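Local coordinates for protein RNA-dependent RNA Polymerase (Bombyx mori cytoplasmic polyhedrosis virus, PDB 6TZ0) that catalyses RNA-templated synthesis of RNA, transcribing the double-stranded viral genome into plus strands and probably also making the complementary minus strands, at residues Y101-T113 / I192-P204. Residues are numbered along the deposited sequence; the frame is centred on the assembly and turned at random.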
loop_
_atom_site.group_PDB
_atom_site.type_symbol
_atom_site.label_atom_id
_atom_site.label_comp_id
_atom_site.label_asym_id
_atom_site.label_seq_id
_atom_site.Cartn_x
_atom_site.Cartn_y
_atom_site.Cartn_z
ATOM N N TYR A 101 -13.028 -19.948 15.164
ATOM C CA TYR A 101 -12.510 -20.264 13.843
ATOM C C TYR A 101 -12.629 -19.054 12.931
ATOM O O TYR A 101 -13.684 -18.417 12.872
ATOM C CB TYR A 101 -13.254 -21.456 13.246
ATOM C CG TYR A 101 -13.123 -22.689 14.095
ATOM C CD1 TYR A 101 -11.947 -23.423 14.103
ATOM C CD2 TYR A 101 -14.169 -23.112 14.900
ATOM C CE1 TYR A 101 -11.818 -24.543 14.886
ATOM C CE2 TYR A 101 -14.051 -24.228 15.686
ATOM C CZ TYR A 101 -12.873 -24.942 15.674
ATOM O OH TYR A 101 -12.737 -26.065 16.450
ATOM N N ASP A 102 -11.546 -18.746 12.225
ATOM C CA ASP A 102 -11.549 -17.728 11.190
ATOM C C ASP A 102 -11.383 -18.322 9.805
ATOM O O ASP A 102 -11.376 -17.578 8.821
ATOM C CB ASP A 102 -10.434 -16.708 11.436
ATOM C CG ASP A 102 -10.680 -15.863 12.659
ATOM O OD1 ASP A 102 -11.857 -15.664 13.014
ATOM O OD2 ASP A 102 -9.701 -15.386 13.261
ATOM N N TYR A 103 -11.233 -19.639 9.703
ATOM C CA TYR A 103 -10.925 -20.288 8.444
ATOM C C TYR A 103 -11.829 -21.503 8.286
ATOM O O TYR A 103 -12.736 -21.734 9.089
ATOM C CB TYR A 103 -9.430 -20.630 8.376
ATOM C CG TYR A 103 -8.543 -19.404 8.256
ATOM C CD1 TYR A 103 -8.247 -18.858 7.020
ATOM C CD2 TYR A 103 -8.037 -18.773 9.381
ATOM C CE1 TYR A 103 -7.460 -17.740 6.900
ATOM C CE2 TYR A 103 -7.254 -17.643 9.276
ATOM C CZ TYR A 103 -6.970 -17.133 8.030
ATOM O OH TYR A 103 -6.186 -16.015 7.903
ATOM N N LEU A 104 -11.583 -22.281 7.237
ATOM C CA LEU A 104 -12.461 -23.383 6.860
ATOM C C LEU A 104 -12.256 -24.562 7.805
ATOM O O LEU A 104 -11.186 -25.177 7.821
ATOM C CB LEU A 104 -12.195 -23.770 5.406
ATOM C CG LEU A 104 -13.098 -24.685 4.571
ATOM C CD1 LEU A 104 -12.688 -26.115 4.691
ATOM C CD2 LEU A 104 -14.541 -24.552 5.011
ATOM N N VAL A 105 -13.280 -24.863 8.596
ATOM C CA VAL A 105 -13.290 -26.038 9.460
ATOM C C VAL A 105 -13.478 -27.275 8.586
ATOM O O VAL A 105 -14.076 -27.206 7.511
ATOM C CB VAL A 105 -14.406 -25.880 10.517
ATOM C CG1 VAL A 105 -14.429 -27.005 11.537
ATOM C CG2 VAL A 105 -14.254 -24.568 11.228
ATOM N N THR A 106 -12.917 -28.405 9.012
ATOM C CA THR A 106 -13.042 -29.652 8.267
ATOM C C THR A 106 -14.380 -30.320 8.576
ATOM O O THR A 106 -14.700 -30.570 9.742
ATOM C CB THR A 106 -11.883 -30.580 8.611
ATOM O OG1 THR A 106 -10.650 -29.920 8.314
ATOM C CG2 THR A 106 -11.958 -31.847 7.796
ATOM N N PHE A 107 -15.157 -30.600 7.530
ATOM C CA PHE A 107 -16.416 -31.326 7.647
ATOM C C PHE A 107 -16.689 -32.033 6.323
ATOM O O PHE A 107 -15.929 -31.901 5.363
ATOM C CB PHE A 107 -17.566 -30.396 8.070
ATOM C CG PHE A 107 -17.749 -29.193 7.183
ATOM C CD1 PHE A 107 -18.576 -29.239 6.080
ATOM C CD2 PHE A 107 -17.110 -28.006 7.475
ATOM C CE1 PHE A 107 -18.740 -28.136 5.277
ATOM C CE2 PHE A 107 -17.267 -26.900 6.670
ATOM C CZ PHE A 107 -18.083 -26.969 5.571
ATOM N N ARG A 108 -17.773 -32.800 6.282
ATOM C CA ARG A 108 -18.147 -33.521 5.072
ATOM C C ARG A 108 -18.778 -32.564 4.069
ATOM O O ARG A 108 -19.616 -31.737 4.429
ATOM C CB ARG A 108 -19.106 -34.662 5.411
ATOM C CG ARG A 108 -19.492 -35.530 4.228
ATOM C CD ARG A 108 -20.365 -36.692 4.645
ATOM N NE ARG A 108 -21.635 -36.251 5.209
ATOM C CZ ARG A 108 -22.719 -35.973 4.494
ATOM N NH1 ARG A 108 -22.706 -36.099 3.177
ATOM N NH2 ARG A 108 -23.821 -35.575 5.105
ATOM N N ALA A 109 -18.370 -32.687 2.803
ATOM C CA ALA A 109 -18.659 -31.663 1.800
ATOM C C ALA A 109 -20.141 -31.581 1.446
ATOM O O ALA A 109 -20.605 -30.533 0.984
ATOM C CB ALA A 109 -17.836 -31.926 0.542
ATOM N N GLY A 110 -20.893 -32.655 1.642
ATOM C CA GLY A 110 -22.321 -32.618 1.421
ATOM C C GLY A 110 -23.142 -32.268 2.637
ATOM O O GLY A 110 -24.368 -32.199 2.548
ATOM N N SER A 111 -22.499 -32.037 3.779
ATOM C CA SER A 111 -23.212 -31.776 5.019
ATOM C C SER A 111 -23.688 -30.337 5.136
ATOM O O SER A 111 -24.488 -30.035 6.026
ATOM C CB SER A 111 -22.317 -32.103 6.209
ATOM O OG SER A 111 -22.987 -31.841 7.424
ATOM N N LEU A 112 -23.214 -29.448 4.270
ATOM C CA LEU A 112 -23.574 -28.037 4.326
ATOM C C LEU A 112 -24.796 -27.816 3.445
ATOM O O LEU A 112 -24.725 -27.966 2.222
ATOM C CB LEU A 112 -22.397 -27.173 3.883
ATOM C CG LEU A 112 -22.577 -25.662 3.989
ATOM C CD1 LEU A 112 -22.820 -25.261 5.422
ATOM C CD2 LEU A 112 -21.356 -24.961 3.445
ATOM N N THR A 113 -25.918 -27.466 4.068
ATOM C CA THR A 113 -27.210 -27.394 3.399
ATOM C C THR A 113 -27.818 -26.013 3.588
ATOM O O THR A 113 -28.126 -25.617 4.716
ATOM C CB THR A 113 -28.174 -28.451 3.947
ATOM O OG1 THR A 113 -28.370 -28.232 5.349
ATOM C CG2 THR A 113 -27.639 -29.861 3.720
ATOM N N ILE A 192 -15.080 -24.930 -7.455
ATOM C CA ILE A 192 -14.696 -26.334 -7.391
ATOM C C ILE A 192 -15.972 -27.153 -7.265
ATOM O O ILE A 192 -16.659 -27.086 -6.246
ATOM C CB ILE A 192 -13.757 -26.605 -6.213
ATOM C CG1 ILE A 192 -12.471 -25.803 -6.357
ATOM C CG2 ILE A 192 -13.458 -28.083 -6.109
ATOM C CD1 ILE A 192 -11.644 -25.788 -5.103
ATOM N N ILE A 193 -16.288 -27.930 -8.291
ATOM C CA ILE A 193 -17.447 -28.812 -8.244
ATOM C C ILE A 193 -17.024 -30.143 -7.639
ATOM O O ILE A 193 -16.063 -30.769 -8.100
ATOM C CB ILE A 193 -18.055 -29.002 -9.644
ATOM C CG1 ILE A 193 -18.635 -27.692 -10.189
ATOM C CG2 ILE A 193 -19.128 -30.069 -9.621
ATOM C CD1 ILE A 193 -17.721 -26.933 -11.127
ATOM N N PHE A 194 -17.726 -30.568 -6.593
ATOM C CA PHE A 194 -17.487 -31.862 -5.965
ATOM C C PHE A 194 -18.269 -32.948 -6.691
ATOM O O PHE A 194 -19.442 -32.759 -7.022
ATOM C CB PHE A 194 -17.896 -31.827 -4.494
ATOM C CG PHE A 194 -16.998 -30.994 -3.635
ATOM C CD1 PHE A 194 -15.874 -31.542 -3.043
ATOM C CD2 PHE A 194 -17.267 -29.652 -3.438
ATOM C CE1 PHE A 194 -15.045 -30.767 -2.253
ATOM C CE2 PHE A 194 -16.443 -28.872 -2.659
ATOM C CZ PHE A 194 -15.333 -29.431 -2.065
ATOM N N ASN A 195 -17.614 -34.080 -6.941
ATOM C CA ASN A 195 -18.312 -35.262 -7.427
ATOM C C ASN A 195 -18.696 -36.200 -6.292
ATOM O O ASN A 195 -19.823 -36.703 -6.260
ATOM C CB ASN A 195 -17.456 -36.014 -8.443
ATOM C CG ASN A 195 -17.370 -35.304 -9.768
ATOM O OD1 ASN A 195 -18.355 -34.757 -10.256
ATOM N ND2 ASN A 195 -16.187 -35.316 -10.368
ATOM N N ASP A 196 -17.778 -36.445 -5.363
ATOM C CA ASP A 196 -18.034 -37.264 -4.184
ATOM C C ASP A 196 -18.374 -36.338 -3.025
ATOM O O ASP A 196 -17.518 -35.584 -2.557
ATOM C CB ASP A 196 -16.820 -38.126 -3.852
ATOM C CG ASP A 196 -16.578 -39.206 -4.879
ATOM O OD1 ASP A 196 -17.561 -39.745 -5.429
ATOM O OD2 ASP A 196 -15.400 -39.501 -5.160
ATOM N N LYS A 197 -19.619 -36.396 -2.557
ATOM C CA LYS A 197 -20.033 -35.561 -1.438
ATOM C C LYS A 197 -19.552 -36.094 -0.098
ATOM O O LYS A 197 -19.656 -35.386 0.908
ATOM C CB LYS A 197 -21.554 -35.430 -1.408
ATOM C CG LYS A 197 -22.164 -34.835 -2.659
ATOM C CD LYS A 197 -21.758 -33.394 -2.847
ATOM C CE LYS A 197 -22.554 -32.749 -3.971
ATOM N NZ LYS A 197 -22.204 -33.302 -5.306
ATOM N N SER A 198 -19.023 -37.316 -0.060
ATOM C CA SER A 198 -18.611 -37.905 1.209
ATOM C C SER A 198 -17.207 -37.464 1.607
ATOM O O SER A 198 -16.729 -37.810 2.692
ATOM C CB SER A 198 -18.690 -39.426 1.117
ATOM O OG SER A 198 -17.793 -39.911 0.137
ATOM N N VAL A 199 -16.537 -36.693 0.749
ATOM C CA VAL A 199 -15.153 -36.327 1.005
ATOM C C VAL A 199 -15.117 -35.085 1.901
ATOM O O VAL A 199 -16.125 -34.388 2.073
ATOM C CB VAL A 199 -14.429 -36.108 -0.336
ATOM C CG1 VAL A 199 -14.723 -34.732 -0.920
ATOM C CG2 VAL A 199 -12.946 -36.393 -0.234
ATOM N N ALA A 200 -13.956 -34.824 2.502
ATOM C CA ALA A 200 -13.814 -33.724 3.447
ATOM C C ALA A 200 -13.815 -32.372 2.746
ATOM O O ALA A 200 -13.664 -32.274 1.529
ATOM C CB ALA A 200 -12.529 -33.872 4.255
ATOM N N SER A 201 -13.976 -31.318 3.546
ATOM C CA SER A 201 -14.118 -29.976 2.991
ATOM C C SER A 201 -12.767 -29.349 2.677
ATOM O O SER A 201 -12.618 -28.655 1.666
ATOM C CB SER A 201 -14.896 -29.102 3.966
ATOM O OG SER A 201 -14.193 -28.992 5.187
ATOM N N ILE A 202 -11.765 -29.585 3.531
ATOM C CA ILE A 202 -10.428 -29.023 3.335
ATOM C C ILE A 202 -9.597 -29.856 2.372
ATOM O O ILE A 202 -8.450 -29.505 2.069
ATOM C CB ILE A 202 -9.805 -28.876 4.739
ATOM C CG1 ILE A 202 -8.639 -27.879 4.755
ATOM C CG2 ILE A 202 -9.359 -30.233 5.247
ATOM C CD1 ILE A 202 -9.008 -26.486 4.318
ATOM N N LEU A 203 -10.168 -30.931 1.845
ATOM C CA LEU A 203 -9.423 -31.864 1.006
ATOM C C LEU A 203 -8.916 -31.311 -0.335
ATOM O O LEU A 203 -7.865 -31.795 -0.789
ATOM C CB LEU A 203 -10.296 -33.115 0.830
ATOM C CG LEU A 203 -9.779 -34.484 0.388
ATOM C CD1 LEU A 203 -9.723 -34.631 -1.102
ATOM C CD2 LEU A 203 -8.417 -34.749 1.000
ATOM N N PRO A 204 -9.560 -30.343 -1.020
ATOM C CA PRO A 204 -8.902 -29.794 -2.227
ATOM C C PRO A 204 -7.662 -28.939 -1.991
ATOM O O PRO A 204 -7.009 -28.559 -2.968
ATOM C CB PRO A 204 -10.018 -28.982 -2.891
ATOM C CG PRO A 204 -11.225 -29.642 -2.488
ATOM C CD PRO A 204 -11.011 -30.071 -1.086
#
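Ser-201 shows how one hydroxyl can tie a side chain into a neighbouring backbone. Its OG gives its proton to Val-105 O at 2.9 Å, lying in the carbonyl plane on a lone pair, and accepts the N-H of Phe-107, with Phe-107 N 3.0 Å from Ser-201 OG. With chi1 at 62° the hydroxyl lies between the serine's own N and carbonyl carbon, within reach of both partners. Backbone bonds continue the pairing: a weak, bent one from Ser-201 N to Phe-107 O, and a straighter one from Ala-109 N to Val-199 O, 2.9 Å. Gly-110 N adds a weak bond to Lys-197 O.

The bonds Ser-201 N to Phe-107 O and Ala-109 N to Val-199 O frame a single beta bridge, Arg-108 with Ala-200, between two loops of the N-terminal region of the polymerase. A type I turn from Arg-108 to Ser-111 faces another from Asp-196 to Val-199 at one end of the bridge, where Gly-110 N meets Lys-197 O. The second turn follows strand 191-194 of a two-stranded antiparallel hairpin; Asn-195, just beyond that strand, belongs to a site that has been seen to bind ATP, though none is bound to this chain in the model.

Two CH-pi contacts lie beside the bridge. Ser-201 CB sits 4.0 Å from the centroid of the Phe-107 ring, almost exactly on its normal, while Ala-109 CB rests over a face of Phe-194, displaced toward the rim. His-134 meets the Phe-194 ring at a steep angle.

Apolar packing lies at the Leu-104 end, where Leu-104 and Ile-202 run past one another in opposite senses, their CD1 atoms 3.7 Å apart. Thr-106 crosses Ile-202 at roughly a right angle, both its branches near Ile-202 CG2, and its OG1 is hydrogen-bonded to Ala-238 O. At the turn end, the aliphatic part of Arg-108 passes the backbone carbonyl of Lys-197, Arg-108 CG lying 3.3 Å from Lys-197 O, before its guanidinium reaches a salt bridge with Glu-80.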